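Long-range contacts in N-acetyl-beta-D glucosaminidase (Rhizomucor miehei CAU432, PDB 4ZM6), which probably hydrolyses beta-N-acetylglucosaminides as a family 3 glycosidase and, through a GCN5-related region that binds acetyl-CoA, probably also acetylates glucosamine: residues E410-H416 with E427-Y431; P483-M487 with I525-V530. One frame throughout, in Å; residues are numbered along the deposited sequence.

Contact 1 of 2, residues E410-H416 with E427-Y431; sequences EPFNSFH and EYIIY
His416 and Tyr428 meet by ring stacking inside a beta-alpha-beta crossover, in which helix 413-422 links strand 392-397 to its parallel neighbour 426-431, the last strand on this side of a six-stranded mixed sheet. The two rings form an offset stack, with centroids 4.3 Å apart and planes inclined by 18°. His416 carries its CG anti to the backbone N (chi1 175°), which extends the imidazole from the first turn of the helix across to the strand, where Tyr428 CD1 lies over its face. A CH-pi contact accompanies the stack: His416 CB stands 3.8 Å from the centroid of the Tyr428 ring, over the face and toward its rim. Tyr428 also meets the ring of Phe394 on the neighbouring strand.

At the phenol end, Asn413 OD1 is modelled at the ring edge, but its approach to Tyr428 OH is implausibly close, so any bond there remains doubtful. An apolar contact lies where the turn from Glu410 to Asn413 leads into the helix. There the Glu410 and Ile430 side chains cross nearly perpendicularly, Glu410 touching through its methylene CG, 4.0 Å from Ile430 CD1.

Contact 2 of 2, residues P483-M487 with I525-V530; sequences PYDQM and ISIPNV
Tyr484 and Ile527 approach to 5.3 Å between CA atoms, and Met487 and Pro528 to 5.4 Å between theirs, as a 3-10 turn after strand 475-479 packs against a type II beta turn spanning Ile527 to Val530. Asn529 occupies the third position of the latter with a positive phi of 66°, as that turn type requires, while the 3-10 turn is closed by Met487 N bonding to Tyr484 O at 2.8 Å. Both segments lie off the edge of a six-stranded mixed sheet with helices packed on it, beside its outermost strand 373-377 and the adjacent antiparallel strand 494-497.

Ile525 lies across the Tyr484 side chain at about a right angle, its CG2 3.6 Å from Tyr484 CE1, and the same methyl touches Pro483 CG at 4.0 Å. Ser526 O lies at the edge of the tyrosine ring, near its plane. The phenol OH itself bonds to Asn138 ND2, and the ring also touches Pro141, so this contact borders the N-terminal glycosidase part of the chain. Ile527 directs CG2 onto the backbone of the 3-10 turn, near Tyr484 O and Met487 N, and its side chain also touches Val375 and Tyr495 of the sheet.

At the other end, Val530 CG2 packs on the aliphatic part of Gln486, 3.7 Å from its CG. The Met487 side chain, with CG between the backbone N and carbonyl carbon (chi1 75°), bends at its thioether so that CE touches Pro528 CG at 3.7 Å. Beside it, Met487 CA makes a CA-H...O contact with Pro528 O at 3.5 Å.

Both contacts belong to one six-stranded sheet: contact 1 involves its outermost strand 426-431, contact 2 the loops beside the opposite outermost strand, 373-377. Contact 1 is a surface contact between a strand and the helix that precedes it, local in sequence and dominated by one aromatic stack with partly exposed polar neighbours. Contact 2 is largely buried and joins two loops far apart in sequence; aliphatic, proline and tyrosine side chains do most of the packing, and it also reaches the N-terminal glycosidase part. Their centres lie 23 Å apart, with nearest atoms about 8 Å from each other. Val480, close in sequence before Pro483, touches Phe412 of contact 1.

Contact 1 of 2, residues E410-H416 with E427-Y431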
# COMPACT_ATOMS: atom_id res chain seq x y z
N GLU A 410 -7.47 24.48 37.83
CA GLU A 410 -7.61 25.69 37.07
C GLU A 410 -6.61 25.59 35.99
O GLU A 410 -5.51 26.05 36.12
CB GLU A 410 -7.34 26.88 37.94
CG GLU A 410 -8.53 27.32 38.75
CD GLU A 410 -8.12 28.01 40.00
OE1 GLU A 410 -7.32 27.46 40.74
OE2 GLU A 410 -8.58 29.13 40.24
N PRO A 411 -7.06 24.92 34.84
CA PRO A 411 -5.99 24.59 33.91
C PRO A 411 -5.65 25.71 32.97
O PRO A 411 -4.64 25.67 32.29
CB PRO A 411 -6.57 23.44 33.14
CG PRO A 411 -7.94 23.87 32.90
CD PRO A 411 -8.37 24.43 34.19
N PHE A 412 -6.44 26.76 33.02
CA PHE A 412 -6.26 27.90 32.15
C PHE A 412 -5.44 28.98 32.81
O PHE A 412 -5.27 30.03 32.27
CB PHE A 412 -7.59 28.49 31.86
CG PHE A 412 -8.19 28.00 30.62
CD1 PHE A 412 -7.73 28.43 29.41
CD2 PHE A 412 -9.24 27.13 30.65
CE1 PHE A 412 -8.31 27.99 28.26
CE2 PHE A 412 -9.83 26.69 29.51
CZ PHE A 412 -9.37 27.12 28.30
N ASN A 413 -4.96 28.71 33.98
CA ASN A 413 -4.05 29.62 34.69
C ASN A 413 -2.69 29.77 34.02
O ASN A 413 -2.09 30.84 34.08
CB ASN A 413 -3.80 29.13 36.12
CG ASN A 413 -4.96 29.40 37.04
OD1 ASN A 413 -6.00 29.93 36.63
ND2 ASN A 413 -4.80 29.03 38.30
N SER A 414 -2.18 28.68 33.45
CA SER A 414 -0.93 28.74 32.70
C SER A 414 -1.11 29.66 31.49
O SER A 414 -0.23 30.46 31.17
CB SER A 414 -0.49 27.34 32.26
OG SER A 414 -1.55 26.62 31.67
N PHE A 415 -2.26 29.55 30.83
CA PHE A 415 -2.60 30.48 29.76
C PHE A 415 -2.47 31.90 30.31
O PHE A 415 -1.79 32.73 29.72
CB PHE A 415 -4.03 30.21 29.25
CG PHE A 415 -4.26 30.58 27.80
CD1 PHE A 415 -4.20 31.90 27.37
CD2 PHE A 415 -4.56 29.60 26.87
CE1 PHE A 415 -4.43 32.23 26.05
CE2 PHE A 415 -4.78 29.92 25.54
CZ PHE A 415 -4.72 31.24 25.13
N HIS A 416 -3.10 32.14 31.46
CA HIS A 416 -3.06 33.45 32.13
C HIS A 416 -1.64 33.91 32.37
O HIS A 416 -1.28 35.03 32.01
CB HIS A 416 -3.82 33.40 33.46
CG HIS A 416 -3.73 34.66 34.26
ND1 HIS A 416 -4.20 35.87 33.80
CD2 HIS A 416 -3.23 34.89 35.50
CE1 HIS A 416 -3.98 36.80 34.71
NE2 HIS A 416 -3.40 36.23 35.75
N GLU A 427 -7.52 41.21 32.29
CA GLU A 427 -8.51 40.66 33.21
C GLU A 427 -8.78 39.18 32.93
O GLU A 427 -9.13 38.82 31.80
CB GLU A 427 -9.82 41.44 33.12
CG GLU A 427 -10.86 41.03 34.16
CD GLU A 427 -12.01 42.01 34.27
OE1 GLU A 427 -12.68 42.01 35.33
OE2 GLU A 427 -12.22 42.78 33.31
N TYR A 428 -8.69 38.37 33.95
CA TYR A 428 -8.83 36.96 33.77
C TYR A 428 -10.01 36.52 34.58
O TYR A 428 -10.06 36.66 35.77
CB TYR A 428 -7.55 36.32 34.23
CG TYR A 428 -7.53 34.85 34.44
CD1 TYR A 428 -6.81 34.34 35.46
CD2 TYR A 428 -8.15 33.99 33.59
CE1 TYR A 428 -6.74 33.01 35.68
CE2 TYR A 428 -8.09 32.64 33.81
CZ TYR A 428 -7.37 32.18 34.87
OH TYR A 428 -7.25 30.86 35.15
N ILE A 429 -10.99 36.00 33.88
CA ILE A 429 -12.24 35.50 34.46
C ILE A 429 -12.47 34.08 34.00
O ILE A 429 -12.40 33.79 32.81
CB ILE A 429 -13.45 36.34 34.01
CG1 ILE A 429 -13.36 37.76 34.57
CG2 ILE A 429 -14.75 35.68 34.45
CD1 ILE A 429 -14.29 38.75 33.90
N ILE A 430 -12.78 33.20 34.95
CA ILE A 430 -13.18 31.84 34.64
C ILE A 430 -14.72 31.77 34.63
O ILE A 430 -15.36 31.78 35.68
CB ILE A 430 -12.56 30.85 35.64
CG1 ILE A 430 -11.03 31.00 35.61
CG2 ILE A 430 -12.98 29.42 35.31
CD1 ILE A 430 -10.30 30.23 36.68
N TYR A 431 -15.29 31.72 33.43
CA TYR A 431 -16.75 31.73 33.25
C TYR A 431 -17.32 30.31 33.32
O TYR A 431 -16.67 29.35 32.92
CB TYR A 431 -17.14 32.40 31.92
CG TYR A 431 -16.73 31.64 30.67
CD1 TYR A 431 -15.49 31.84 30.08
CD2 TYR A 431 -17.60 30.73 30.06
CE1 TYR A 431 -15.11 31.15 28.94
CE2 TYR A 431 -17.23 30.04 28.92
CZ TYR A 431 -15.99 30.25 28.36
OH TYR A 431 -15.61 29.57 27.23

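Contact 2 of 2, residues P483-M487 with I525-V530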
# COMPACT_ATOMS: atom_id res chain seq x y z
N PRO A 483 -10.02 20.05 19.06
CA PRO A 483 -10.00 21.16 18.10
C PRO A 483 -11.32 21.41 17.35
O PRO A 483 -11.40 22.36 16.56
CB PRO A 483 -8.93 20.72 17.10
CG PRO A 483 -9.01 19.24 17.11
CD PRO A 483 -9.28 18.88 18.55
N TYR A 484 -12.34 20.59 17.60
CA TYR A 484 -13.59 20.66 16.84
C TYR A 484 -14.51 21.82 17.26
O TYR A 484 -15.47 22.13 16.55
CB TYR A 484 -14.36 19.34 16.95
CG TYR A 484 -13.59 18.08 16.58
CD1 TYR A 484 -13.32 17.76 15.25
CD2 TYR A 484 -13.16 17.19 17.56
CE1 TYR A 484 -12.64 16.61 14.91
CE2 TYR A 484 -12.48 16.03 17.23
CZ TYR A 484 -12.21 15.74 15.90
OH TYR A 484 -11.53 14.58 15.59
N ASP A 485 -14.22 22.47 18.38
CA ASP A 485 -15.15 23.42 19.01
C ASP A 485 -15.76 24.46 18.05
O ASP A 485 -16.91 24.86 18.24
CB ASP A 485 -14.47 24.14 20.18
CG ASP A 485 -14.19 23.21 21.36
OD1 ASP A 485 -14.59 22.04 21.32
OD2 ASP A 485 -13.55 23.66 22.34
N GLN A 486 -15.01 24.89 17.03
CA GLN A 486 -15.49 25.93 16.11
C GLN A 486 -16.67 25.46 15.27
O GLN A 486 -17.40 26.29 14.71
CB GLN A 486 -14.38 26.46 15.20
CG GLN A 486 -14.86 27.55 14.25
CD GLN A 486 -13.74 28.29 13.55
OE1 GLN A 486 -13.78 29.52 13.44
NE2 GLN A 486 -12.75 27.56 13.05
N MET A 487 -16.88 24.15 15.18
CA MET A 487 -18.07 23.62 14.53
C MET A 487 -19.35 24.21 15.13
O MET A 487 -20.36 24.34 14.43
CB MET A 487 -18.10 22.09 14.62
CG MET A 487 -18.46 21.54 15.99
SD MET A 487 -18.11 19.79 16.15
CE MET A 487 -19.36 19.10 15.06
N ILE A 525 -7.25 16.80 11.44
CA ILE A 525 -8.66 16.60 11.72
C ILE A 525 -9.48 17.45 10.74
O ILE A 525 -8.98 18.45 10.22
CB ILE A 525 -8.95 17.04 13.18
CG1 ILE A 525 -9.51 15.88 13.99
CG2 ILE A 525 -9.90 18.24 13.29
CD1 ILE A 525 -8.53 14.75 14.21
N SER A 526 -10.72 17.06 10.50
CA SER A 526 -11.68 17.91 9.80
C SER A 526 -12.59 18.55 10.83
O SER A 526 -13.07 17.86 11.74
CB SER A 526 -12.52 17.11 8.80
OG SER A 526 -12.05 17.29 7.47
N ILE A 527 -12.82 19.85 10.70
CA ILE A 527 -13.79 20.52 11.54
C ILE A 527 -15.05 20.69 10.70
O ILE A 527 -15.01 21.35 9.67
CB ILE A 527 -13.29 21.88 12.04
CG1 ILE A 527 -12.01 21.67 12.87
CG2 ILE A 527 -14.35 22.55 12.90
CD1 ILE A 527 -11.33 22.95 13.30
N PRO A 528 -16.17 20.06 11.12
CA PRO A 528 -17.42 20.23 10.38
C PRO A 528 -17.88 21.68 10.33
O PRO A 528 -17.63 22.43 11.27
CB PRO A 528 -18.42 19.39 11.18
CG PRO A 528 -17.59 18.39 11.91
CD PRO A 528 -16.31 19.11 12.23
N ASN A 529 -18.52 22.06 9.23
CA ASN A 529 -19.03 23.42 9.03
C ASN A 529 -17.95 24.51 8.91
O ASN A 529 -18.29 25.69 8.83
CB ASN A 529 -20.03 23.80 10.13
CG ASN A 529 -21.10 22.73 10.33
OD1 ASN A 529 -21.32 22.26 11.46
ND2 ASN A 529 -21.76 22.35 9.24
N VAL A 530 -16.68 24.12 8.91
CA VAL A 530 -15.57 25.05 8.73
C VAL A 530 -14.67 24.53 7.60
O VAL A 530 -13.80 23.68 7.83
CB VAL A 530 -14.73 25.20 10.01
CG1 VAL A 530 -13.66 26.27 9.82
CG2 VAL A 530 -15.62 25.54 11.20